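Local coordinates for protein glucosamine--fructose-6-phosphate aminotransferase [isomerizing] (Francisella tularensis subsp. tularensis, PDB 3TBF) that probably makes glucosamine 6-phosphate from fructose 6-phosphate and glutamine, its C-terminal isomerase part being built of two SIS domains, at residues A[206-214]-A[339-350]; A[305-315]-A[320-331]. All blocks are in the same frame, centred on the assembly; numbering follows the deposited sequence. Where two conformers were deposited one is given.

Contact 1. Residues A[206-214]-A[339-350]; sequences LVMGALKLD and VFTIPLQLLSYH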
loop_
_atom_site.group_PDB
_atom_site.type_symbol
_atom_site.label_atom_id
_atom_site.label_comp_id
_atom_site.label_asym_id
_atom_site.label_seq_id
_atom_site.Cartn_x
_atom_site.Cartn_y
_atom_site.Cartn_z
ATOM N N LEU A 206 -15.894 -25.266 -2.184
ATOM C CA LEU A 206 -16.329 -23.937 -1.754
ATOM C C LEU A 206 -16.270 -22.963 -2.962
ATOM O O LEU A 206 -17.119 -22.079 -3.122
ATOM C CB LEU A 206 -15.465 -23.510 -0.612
ATOM C CG LEU A 206 -15.548 -24.427 0.616
ATOM C CD1 LEU A 206 -14.598 -23.881 1.675
ATOM C CD2 LEU A 206 -16.972 -24.558 1.181
ATOM N N VAL A 207 -15.306 -23.180 -3.847
ATOM C CA VAL A 207 -15.176 -22.333 -5.004
ATOM C C VAL A 207 -16.344 -22.587 -5.928
ATOM O O VAL A 207 -16.946 -21.674 -6.483
ATOM C CB VAL A 207 -13.821 -22.547 -5.692
ATOM C CG1 VAL A 207 -13.800 -21.958 -7.118
ATOM C CG2 VAL A 207 -12.670 -21.939 -4.818
HETATM N N MSE A 208 -16.694 -23.850 -6.064
HETATM C CA MSE A 208 -17.836 -24.207 -6.882
HETATM C C MSE A 208 -19.129 -23.567 -6.370
HETATM O O MSE A 208 -19.900 -23.019 -7.165
HETATM C CB MSE A 208 -17.941 -25.713 -6.954
HETATM C CG MSE A 208 -19.055 -26.183 -7.824
HETATM SE SE MSE A 208 -18.666 -25.849 -9.723
HETATM C CE MSE A 208 -17.161 -27.088 -10.204
ATOM N N GLY A 209 -19.344 -23.597 -5.053
ATOM C CA GLY A 209 -20.456 -22.872 -4.408
ATOM C C GLY A 209 -20.455 -21.395 -4.736
ATOM O O GLY A 209 -21.515 -20.762 -4.933
ATOM N N ALA A 210 -19.252 -20.828 -4.762
ATOM C CA ALA A 210 -19.081 -19.397 -4.990
ATOM C C ALA A 210 -19.571 -19.096 -6.405
ATOM O O ALA A 210 -20.258 -18.121 -6.612
ATOM C CB ALA A 210 -17.611 -19.001 -4.824
ATOM N N LEU A 211 -19.220 -19.963 -7.351
ATOM C CA LEU A 211 -19.619 -19.836 -8.749
ATOM C C LEU A 211 -21.162 -19.899 -8.946
ATOM O O LEU A 211 -21.718 -19.413 -9.938
ATOM C CB LEU A 211 -18.955 -20.954 -9.564
ATOM C CG LEU A 211 -17.437 -20.845 -9.747
ATOM C CD1 LEU A 211 -16.809 -22.165 -10.290
ATOM C CD2 LEU A 211 -17.113 -19.702 -10.648
ATOM N N LYS A 212 -21.848 -20.458 -7.986
ATOM C CA LYS A 212 -23.296 -20.405 -8.039
ATOM C C LYS A 212 -23.872 -19.028 -7.973
ATOM O O LYS A 212 -25.019 -18.855 -8.368
ATOM C CB LYS A 212 -23.927 -21.185 -6.890
ATOM C CG LYS A 212 -24.540 -22.466 -7.306
ATOM C CD LYS A 212 -23.511 -23.464 -7.843
ATOM C CE LYS A 212 -23.906 -24.919 -7.452
ATOM N NZ LYS A 212 -24.574 -25.605 -8.548
ATOM N N LEU A 213 -23.107 -18.051 -7.468
ATOM C CA LEU A 213 -23.634 -16.702 -7.332
ATOM C C LEU A 213 -23.650 -15.945 -8.648
ATOM O O LEU A 213 -24.074 -14.780 -8.707
ATOM C CB LEU A 213 -22.834 -15.927 -6.299
ATOM C CG LEU A 213 -22.724 -16.527 -4.909
ATOM C CD1 LEU A 213 -21.924 -15.539 -4.072
ATOM C CD2 LEU A 213 -24.121 -16.784 -4.273
ATOM N N ASP A 214 -23.181 -16.600 -9.697
ATOM C CA ASP A 214 -23.050 -15.986 -11.029
ATOM C C ASP A 214 -24.304 -15.221 -11.459
ATOM O O ASP A 214 -24.263 -14.003 -11.707
ATOM C CB ASP A 214 -22.653 -17.075 -12.020
ATOM C CG ASP A 214 -22.345 -16.575 -13.406
ATOM O OD1 ASP A 214 -22.576 -15.434 -13.738
ATOM O OD2 ASP A 214 -21.893 -17.393 -14.240
ATOM N N VAL A 339 -12.015 -18.129 -1.800
ATOM C CA VAL A 339 -13.448 -18.213 -2.094
ATOM C C VAL A 339 -14.073 -16.831 -2.335
ATOM O O VAL A 339 -14.811 -16.615 -3.295
ATOM C CB VAL A 339 -14.190 -18.986 -1.041
ATOM C CG1 VAL A 339 -15.743 -19.037 -1.334
ATOM C CG2 VAL A 339 -13.637 -20.434 -0.959
ATOM N N PHE A 340 -13.680 -15.851 -1.542
ATOM C CA PHE A 340 -14.317 -14.562 -1.652
ATOM C C PHE A 340 -13.836 -13.851 -2.895
ATOM O O PHE A 340 -14.488 -12.882 -3.283
ATOM C CB PHE A 340 -14.036 -13.732 -0.438
ATOM C CG PHE A 340 -14.973 -13.970 0.665
ATOM C CD1 PHE A 340 -16.329 -13.718 0.486
ATOM C CD2 PHE A 340 -14.522 -14.381 1.897
ATOM C CE1 PHE A 340 -17.217 -13.904 1.512
ATOM C CE2 PHE A 340 -15.398 -14.574 2.912
ATOM C CZ PHE A 340 -16.760 -14.348 2.729
ATOM N N THR A 341 -12.701 -14.277 -3.481
ATOM C CA THR A 341 -12.222 -13.700 -4.734
ATOM C C THR A 341 -13.169 -13.936 -5.896
ATOM O O THR A 341 -13.352 -13.061 -6.739
ATOM C CB THR A 341 -10.807 -14.213 -5.135
ATOM O OG1 THR A 341 -9.872 -13.795 -4.155
ATOM C CG2 THR A 341 -10.308 -13.589 -6.393
ATOM N N ILE A 342 -13.823 -15.101 -5.913
ATOM C CA ILE A 342 -14.614 -15.500 -7.039
ATOM C C ILE A 342 -15.766 -14.519 -7.376
ATOM O O ILE A 342 -15.933 -14.147 -8.520
ATOM C CB ILE A 342 -15.156 -16.904 -6.832
ATOM C CG1 ILE A 342 -14.045 -17.954 -6.527
ATOM C CG2 ILE A 342 -15.958 -17.338 -8.015
ATOM C CD1 ILE A 342 -12.786 -17.996 -7.400
ATOM N N PRO A 343 -16.573 -14.130 -6.389
ATOM C CA PRO A 343 -17.638 -13.211 -6.624
ATOM C C PRO A 343 -17.129 -11.906 -7.179
ATOM O O PRO A 343 -17.823 -11.256 -7.960
ATOM C CB PRO A 343 -18.215 -12.942 -5.198
ATOM C CG PRO A 343 -17.698 -13.976 -4.297
ATOM C CD PRO A 343 -16.672 -14.763 -5.044
ATOM N N LEU A 344 -15.944 -11.490 -6.738
ATOM C CA LEU A 344 -15.417 -10.243 -7.154
ATOM C C LEU A 344 -14.983 -10.385 -8.606
ATOM O O LEU A 344 -15.094 -9.449 -9.399
ATOM C CB LEU A 344 -14.284 -9.851 -6.228
ATOM C CG LEU A 344 -14.607 -9.744 -4.722
ATOM C CD1 LEU A 344 -13.415 -9.153 -3.920
ATOM C CD2 LEU A 344 -15.857 -8.891 -4.499
ATOM N N GLN A 345 -14.522 -11.561 -9.006
ATOM C CA GLN A 345 -14.135 -11.733 -10.416
ATOM C C GLN A 345 -15.384 -11.707 -11.246
ATOM O O GLN A 345 -15.385 -11.121 -12.311
ATOM C CB GLN A 345 -13.411 -13.032 -10.682
ATOM C CG GLN A 345 -12.219 -13.248 -9.852
ATOM C CD GLN A 345 -11.728 -14.673 -9.896
ATOM O OE1 GLN A 345 -12.512 -15.636 -9.931
ATOM N NE2 GLN A 345 -10.407 -14.820 -9.931
ATOM N N LEU A 346 -16.443 -12.357 -10.769
ATOM C CA LEU A 346 -17.695 -12.416 -11.519
ATOM C C LEU A 346 -18.325 -11.027 -11.641
ATOM O O LEU A 346 -18.878 -10.658 -12.677
ATOM C CB LEU A 346 -18.656 -13.387 -10.870
ATOM C CG LEU A 346 -18.370 -14.892 -11.056
ATOM C CD1 LEU A 346 -19.389 -15.799 -10.316
ATOM C CD2 LEU A 346 -18.387 -15.288 -12.489
ATOM N N LEU A 347 -18.176 -10.235 -10.607
ATOM C CA LEU A 347 -18.692 -8.904 -10.609
ATOM C C LEU A 347 -18.030 -8.132 -11.684
ATOM O O LEU A 347 -18.684 -7.388 -12.424
ATOM C CB LEU A 347 -18.435 -8.230 -9.276
ATOM C CG LEU A 347 -19.058 -6.805 -9.131
ATOM C CD1 LEU A 347 -20.580 -6.775 -9.395
ATOM C CD2 LEU A 347 -18.727 -6.180 -7.777
ATOM N N SER A 348 -16.724 -8.270 -11.778
ATOM C CA SER A 348 -16.008 -7.455 -12.718
ATOM C C SER A 348 -16.299 -7.918 -14.127
ATOM O O SER A 348 -16.358 -7.098 -15.034
ATOM C CB SER A 348 -14.486 -7.434 -12.451
ATOM O OG SER A 348 -13.897 -8.636 -12.944
ATOM N N TYR A 349 -16.502 -9.216 -14.307
ATOM C CA TYR A 349 -16.907 -9.726 -15.608
ATOM C C TYR A 349 -18.234 -9.151 -16.048
ATOM O O TYR A 349 -18.334 -8.570 -17.110
ATOM C CB TYR A 349 -16.972 -11.248 -15.616
ATOM C CG TYR A 349 -17.574 -11.790 -16.894
ATOM C CD1 TYR A 349 -16.812 -11.914 -18.066
ATOM C CD2 TYR A 349 -18.932 -12.170 -16.940
ATOM C CE1 TYR A 349 -17.377 -12.418 -19.253
ATOM C CE2 TYR A 349 -19.506 -12.655 -18.119
ATOM C CZ TYR A 349 -18.723 -12.775 -19.276
ATOM O OH TYR A 349 -19.315 -13.242 -20.413
ATOM N N HIS A 350 -19.259 -9.295 -15.242
ATOM C CA HIS A 350 -20.554 -8.778 -15.649
ATOM C C HIS A 350 -20.649 -7.255 -15.808
ATOM O O HIS A 350 -21.366 -6.782 -16.687
ATOM C CB HIS A 350 -21.608 -9.240 -14.690
ATOM C CG HIS A 350 -21.860 -10.703 -14.780
ATOM N ND1 HIS A 350 -22.348 -11.304 -15.920
ATOM C CD2 HIS A 350 -21.671 -11.692 -13.882
ATOM C CE1 HIS A 350 -22.481 -12.603 -15.706
ATOM N NE2 HIS A 350 -22.082 -12.862 -14.474
#
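Ala210 and Ile342 meet where helix 339-350 of the second SIS domain, a three-layer alpha/beta/alpha unit, packs on helix 206-211 at a shallow angle: the axes come within 8.7 Å and cross at -27°, running roughly the same way. Ala210 CB points at the other helix and touches Ile342 CB at 3.8 Å, with Val339 CG1 beside it. The branches of Ile342 divide around this methyl. CG1 and CD1 go to Val207 CG1, the two side chains crossing at about a right angle, while Ile342 CG2, anti to the backbone N, reaches Leu211 CD2 at 3.7 Å. One turn earlier, Val339 CG2 lies 3.6 Å from Leu206 CB. Pro343 leaves a kink in the longer helix, and its CD borders Ala210 CB. At the end of the beta turn from Leu211 to Asp214, Leu346 CD1 rests on Asp214 CA at 3.7 Å. Pro22 and Gln21 of helix 21-30 touch Val207, Leu211 and Ile342 as well. The polar end belongs to Asp214, whose OD2 is hydrogen-bonded to Tyr19 OH, so both carboxylate oxygens have partners. With CG anti to the backbone N (chi1 -174°), OD1 is carried to the edge of the His350 ring: His350 NE2 donates to Asp214 OD1 over 2.7 Å, nearly in line with the C-O bond, and the ring lies 43° from the carboxylate plane.

Contact 2. Residues A[305-315]-A[320-331]; sequences KLILFVDKAVK and FDNSIVLELDAG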
loop_
_atom_site.group_PDB
_atom_site.type_symbol
_atom_site.label_atom_id
_atom_site.label_comp_id
_atom_site.label_asym_id
_atom_site.label_seq_id
_atom_site.Cartn_x
_atom_site.Cartn_y
_atom_site.Cartn_z
ATOM N N LYS A 305 -24.114 2.763 -1.131
ATOM C CA LYS A 305 -24.866 1.590 -1.525
ATOM C C LYS A 305 -24.020 0.308 -1.281
ATOM O O LYS A 305 -23.101 -0.017 -2.043
ATOM C CB LYS A 305 -25.320 1.729 -2.972
ATOM C CG LYS A 305 -26.177 0.574 -3.490
ATOM C CD LYS A 305 -27.319 0.233 -2.529
ATOM C CE LYS A 305 -28.635 -0.065 -3.265
ATOM N NZ LYS A 305 -28.553 -1.338 -4.014
ATOM N N LEU A 306 -24.358 -0.398 -0.201
ATOM C CA LEU A 306 -23.600 -1.526 0.293
ATOM C C LEU A 306 -23.993 -2.769 -0.492
ATOM O O LEU A 306 -25.196 -3.102 -0.581
ATOM C CB LEU A 306 -23.870 -1.784 1.796
ATOM C CG LEU A 306 -23.059 -1.040 2.876
ATOM C CD1 LEU A 306 -22.894 0.431 2.495
ATOM C CD2 LEU A 306 -23.684 -1.151 4.299
ATOM N N ILE A 307 -22.959 -3.401 -1.075
ATOM C CA ILE A 307 -23.043 -4.673 -1.793
ATOM C C ILE A 307 -22.084 -5.607 -1.106
ATOM O O ILE A 307 -20.846 -5.421 -1.185
ATOM C CB ILE A 307 -22.619 -4.486 -3.236
ATOM C CG1 ILE A 307 -23.601 -3.537 -3.930
ATOM C CG2 ILE A 307 -22.577 -5.772 -3.925
ATOM C CD1 ILE A 307 -23.089 -3.024 -5.226
ATOM N N LEU A 308 -22.644 -6.580 -0.387
ATOM C CA LEU A 308 -21.855 -7.344 0.555
ATOM C C LEU A 308 -21.829 -8.799 0.231
ATOM O O LEU A 308 -22.855 -9.393 0.001
ATOM C CB LEU A 308 -22.378 -7.165 1.957
ATOM C CG LEU A 308 -22.610 -5.734 2.456
ATOM C CD1 LEU A 308 -23.270 -5.836 3.791
ATOM C CD2 LEU A 308 -21.328 -4.897 2.519
ATOM N N PHE A 309 -20.627 -9.362 0.234
ATOM C CA PHE A 309 -20.416 -10.751 0.120
ATOM C C PHE A 309 -19.961 -11.260 1.456
ATOM O O PHE A 309 -18.927 -10.895 1.992
ATOM C CB PHE A 309 -19.361 -11.017 -0.923
ATOM C CG PHE A 309 -19.743 -10.559 -2.287
ATOM C CD1 PHE A 309 -20.723 -11.202 -3.004
ATOM C CD2 PHE A 309 -19.131 -9.489 -2.846
ATOM C CE1 PHE A 309 -21.088 -10.774 -4.270
ATOM C CE2 PHE A 309 -19.487 -9.069 -4.118
ATOM C CZ PHE A 309 -20.491 -9.726 -4.815
ATOM N N VAL A 310 -20.736 -12.156 1.991
ATOM C CA VAL A 310 -20.775 -12.413 3.407
ATOM C C VAL A 310 -20.736 -13.907 3.593
ATOM O O VAL A 310 -21.289 -14.613 2.803
ATOM C CB VAL A 310 -22.114 -11.793 3.901
ATOM C CG1 VAL A 310 -22.802 -12.644 4.981
ATOM C CG2 VAL A 310 -21.947 -10.303 4.218
ATOM N N ASP A 311 -20.058 -14.396 4.618
ATOM C CA ASP A 311 -20.059 -15.829 4.928
ATOM C C ASP A 311 -21.389 -16.142 5.597
ATOM O O ASP A 311 -21.876 -15.325 6.403
ATOM C CB ASP A 311 -18.913 -16.213 5.863
ATOM C CG ASP A 311 -18.845 -17.718 6.132
ATOM O OD1 ASP A 311 -19.696 -18.273 6.876
ATOM O OD2 ASP A 311 -17.936 -18.374 5.584
ATOM N N LYS A 312 -21.966 -17.299 5.271
ATOM C CA LYS A 312 -23.311 -17.683 5.759
ATOM C C LYS A 312 -23.394 -17.623 7.282
ATOM O O LYS A 312 -24.394 -17.191 7.810
ATOM C CB LYS A 312 -23.709 -19.093 5.300
ATOM C CG LYS A 312 -23.843 -19.276 3.737
ATOM C CD LYS A 312 -24.229 -20.721 3.370
ATOM C CE LYS A 312 -25.277 -20.834 2.228
ATOM N NZ LYS A 312 -25.351 -22.284 1.686
ATOM N N ALA A 313 -22.309 -18.015 7.959
ATOM C CA ALA A 313 -22.226 -18.003 9.427
ATOM C C ALA A 313 -22.270 -16.611 10.086
ATOM O O ALA A 313 -22.269 -16.539 11.304
ATOM C CB ALA A 313 -20.960 -18.759 9.900
ATOM N N VAL A 314 -22.328 -15.526 9.323
ATOM C CA VAL A 314 -22.417 -14.201 9.923
ATOM C C VAL A 314 -23.581 -13.442 9.364
ATOM O O VAL A 314 -23.838 -12.349 9.796
ATOM C CB VAL A 314 -21.079 -13.352 9.741
ATOM C CG1 VAL A 314 -19.868 -14.123 10.355
ATOM C CG2 VAL A 314 -20.848 -12.945 8.247
ATOM N N LYS A 315 -24.347 -14.042 8.457
ATOM C CA LYS A 315 -25.382 -13.294 7.725
ATOM C C LYS A 315 -26.509 -12.735 8.589
ATOM O O LYS A 315 -27.090 -11.685 8.289
ATOM C CB LYS A 315 -25.986 -14.163 6.650
ATOM C CG LYS A 315 -26.651 -13.376 5.553
ATOM C CD LYS A 315 -28.156 -13.344 5.694
ATOM C CE LYS A 315 -28.754 -12.168 4.902
ATOM N NZ LYS A 315 -29.231 -12.554 3.554
ATOM N N PHE A 320 -28.304 -4.146 7.040
ATOM C CA PHE A 320 -28.298 -2.761 6.542
ATOM C C PHE A 320 -29.466 -2.484 5.616
ATOM O O PHE A 320 -29.602 -3.136 4.582
ATOM C CB PHE A 320 -26.969 -2.450 5.834
ATOM C CG PHE A 320 -25.784 -2.616 6.724
ATOM C CD1 PHE A 320 -25.373 -1.593 7.523
ATOM C CD2 PHE A 320 -25.122 -3.834 6.811
ATOM C CE1 PHE A 320 -24.293 -1.744 8.374
ATOM C CE2 PHE A 320 -24.037 -3.994 7.676
ATOM C CZ PHE A 320 -23.632 -2.941 8.460
ATOM N N ASP A 321 -30.308 -1.522 5.999
ATOM C CA ASP A 321 -31.468 -1.134 5.200
ATOM C C ASP A 321 -30.980 -0.892 3.779
ATOM O O ASP A 321 -29.923 -0.273 3.578
ATOM C CB ASP A 321 -32.149 0.135 5.782
ATOM C CG ASP A 321 -33.568 0.419 5.160
ATOM O OD1 ASP A 321 -34.596 0.270 5.890
ATOM O OD2 ASP A 321 -33.653 0.798 3.950
ATOM N N ASN A 322 -31.699 -1.443 2.801
ATOM C CA ASN A 322 -31.448 -1.136 1.387
ATOM C C ASN A 322 -30.055 -1.554 0.788
ATOM O O ASN A 322 -29.688 -1.117 -0.315
ATOM C CB ASN A 322 -31.692 0.365 1.148
ATOM C CG ASN A 322 -31.793 0.723 -0.340
ATOM O OD1 ASN A 322 -30.912 1.403 -0.898
ATOM N ND2 ASN A 322 -32.869 0.271 -0.985
ATOM N N SER A 323 -29.302 -2.404 1.495
ATOM C CA SER A 323 -28.119 -3.060 0.929
ATOM C C SER A 323 -28.482 -4.305 0.118
ATOM O O SER A 323 -29.611 -4.758 0.135
ATOM C CB SER A 323 -27.165 -3.462 2.048
ATOM O OG SER A 323 -27.737 -4.477 2.862
ATOM N N ILE A 324 -27.504 -4.833 -0.609
ATOM C CA ILE A 324 -27.609 -6.123 -1.309
ATOM C C ILE A 324 -26.659 -7.111 -0.660
ATOM O O ILE A 324 -25.486 -6.838 -0.505
ATOM C CB ILE A 324 -27.221 -6.013 -2.787
ATOM C CG1 ILE A 324 -28.060 -4.955 -3.484
ATOM C CG2 ILE A 324 -27.445 -7.334 -3.489
ATOM C CD1 ILE A 324 -27.668 -4.763 -4.947
ATOM N N VAL A 325 -27.149 -8.267 -0.290
ATOM C CA VAL A 325 -26.335 -9.208 0.463
ATOM C C VAL A 325 -26.392 -10.599 -0.134
ATOM O O VAL A 325 -27.458 -11.192 -0.188
ATOM C CB VAL A 325 -26.784 -9.264 1.916
ATOM C CG1 VAL A 325 -25.849 -10.132 2.716
ATOM C CG2 VAL A 325 -26.848 -7.839 2.490
ATOM N N LEU A 326 -25.243 -11.078 -0.605
ATOM C CA LEU A 326 -25.089 -12.413 -1.151
ATOM C C LEU A 326 -24.255 -13.164 -0.142
ATOM O O LEU A 326 -23.284 -12.620 0.376
ATOM C CB LEU A 326 -24.407 -12.367 -2.524
ATOM C CG LEU A 326 -25.387 -12.138 -3.690
ATOM C CD1 LEU A 326 -26.246 -10.925 -3.408
ATOM C CD2 LEU A 326 -24.742 -11.975 -5.097
ATOM N N GLU A 327 -24.623 -14.403 0.135
ATOM C CA GLU A 327 -23.995 -15.161 1.187
ATOM C C GLU A 327 -23.379 -16.414 0.628
ATOM O O GLU A 327 -23.839 -16.957 -0.358
ATOM C CB GLU A 327 -25.004 -15.497 2.282
ATOM C CG GLU A 327 -25.964 -16.581 1.938
ATOM C CD GLU A 327 -26.906 -16.936 3.095
ATOM O OE1 GLU A 327 -26.416 -17.238 4.219
ATOM O OE2 GLU A 327 -28.138 -16.913 2.859
ATOM N N LEU A 328 -22.340 -16.895 1.273
ATOM C CA LEU A 328 -21.691 -18.076 0.807
ATOM C C LEU A 328 -20.902 -18.707 1.927
ATOM O O LEU A 328 -20.559 -18.046 2.874
ATOM C CB LEU A 328 -20.764 -17.711 -0.373
ATOM C CG LEU A 328 -19.575 -16.741 -0.217
ATOM C CD1 LEU A 328 -18.534 -17.026 -1.272
ATOM C CD2 LEU A 328 -20.058 -15.344 -0.373
ATOM N N ASP A 329 -20.603 -19.992 1.810
ATOM C CA ASP A 329 -19.692 -20.656 2.726
ATOM C C ASP A 329 -18.292 -20.431 2.222
ATOM O O ASP A 329 -17.973 -20.845 1.136
ATOM C CB ASP A 329 -19.977 -22.149 2.787
ATOM C CG ASP A 329 -19.163 -22.865 3.870
ATOM O OD1 ASP A 329 -18.260 -22.219 4.502
ATOM O OD2 ASP A 329 -19.452 -24.077 4.086
ATOM N N ALA A 330 -17.461 -19.765 3.023
ATOM C CA ALA A 330 -16.072 -19.430 2.646
ATOM C C ALA A 330 -14.976 -20.175 3.431
ATOM O O ALA A 330 -13.796 -20.173 3.033
ATOM C CB ALA A 330 -15.851 -17.932 2.759
ATOM N N GLY A 331 -15.326 -20.796 4.538
ATOM C CA GLY A 331 -14.385 -21.610 5.259
ATOM C C GLY A 331 -13.594 -20.704 6.162
ATOM O O GLY A 331 -14.123 -19.736 6.652
HETATM O O HOH W 1 -15.204 -16.559 6.242
HETATM O O HOH W 2 -16.820 -19.884 7.777
HETATM O O HOH W 3 -26.989 -17.835 6.851
#
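The chi1 of Asp311 (-177°) turns CG away from the residue's own N and sends the carboxylate to the backbone N of Ala330; Leu306, with CG beside the backbone N (chi1 -87°), swings CD2 over one face of the Phe320 ring. The second meeting is a CH-pi contact: Leu306 CD2 lies 3.8 Å from the centroid of the Phe320 ring, offset toward the rim. At the first, Ala330 N donates to Asp311 OD2 over 3.0 Å from above the carboxylate plane. Asp311 OD1 accepts from Ala313 N with its anti lone pair, an Asx turn; one oxygen holds the turn after strand 305-311, the other the loop after strand 324-328. A water also bridges OD2 to Gly331 O, and these donors may ease the nearness of Asp329 OD1, 4.0 Å from Asp311 OD2. Before these loops the strands pair in parallel, Ile307 with Ile324 through Asp311 with Leu328. The bond from Leu308 N to Ile324 O is 2.9 Å and nearly straight (168°). Phe309 lies alongside Leu326, while Glu327 OE1 shares a water with Lys312 O. Joined without an intervening helix, the strands end the 2-1-3-4-5 parallel sheet of the second SIS domain, 324-328 outermost; 305-311 also bonds to 278-283. Phe309 touches Pro343 and Leu344 of helix 335-355, Leu326 packs on helix 214-221, and across the sheet Leu306 and Phe320 meet helix 289-301.

Contact 1 and contact 2 have centres about 13 Å apart, on the same side of the chain's centre. In chain order come 206-214, 305-315, 320-331 and 339-350, so the strand pair falls wholly between the two helical partners, and strand 324-328 is followed, after a short loop, by helix 335-355. That helix lies over the last two strands and the loop after them: Val339 CG1 touches Leu328 CD1 at 3.4 Å, Phe340 CE2 meets Ala330 CB at 3.4 Å, and Leu344 CD2 lies 3.7 Å from Phe309 CE2. Helix 335-355 thus packs on one face of the sheet and also on 206-214, with Val339 taking part in both, joining the sheet of the second SIS domain to the helical layer beside it.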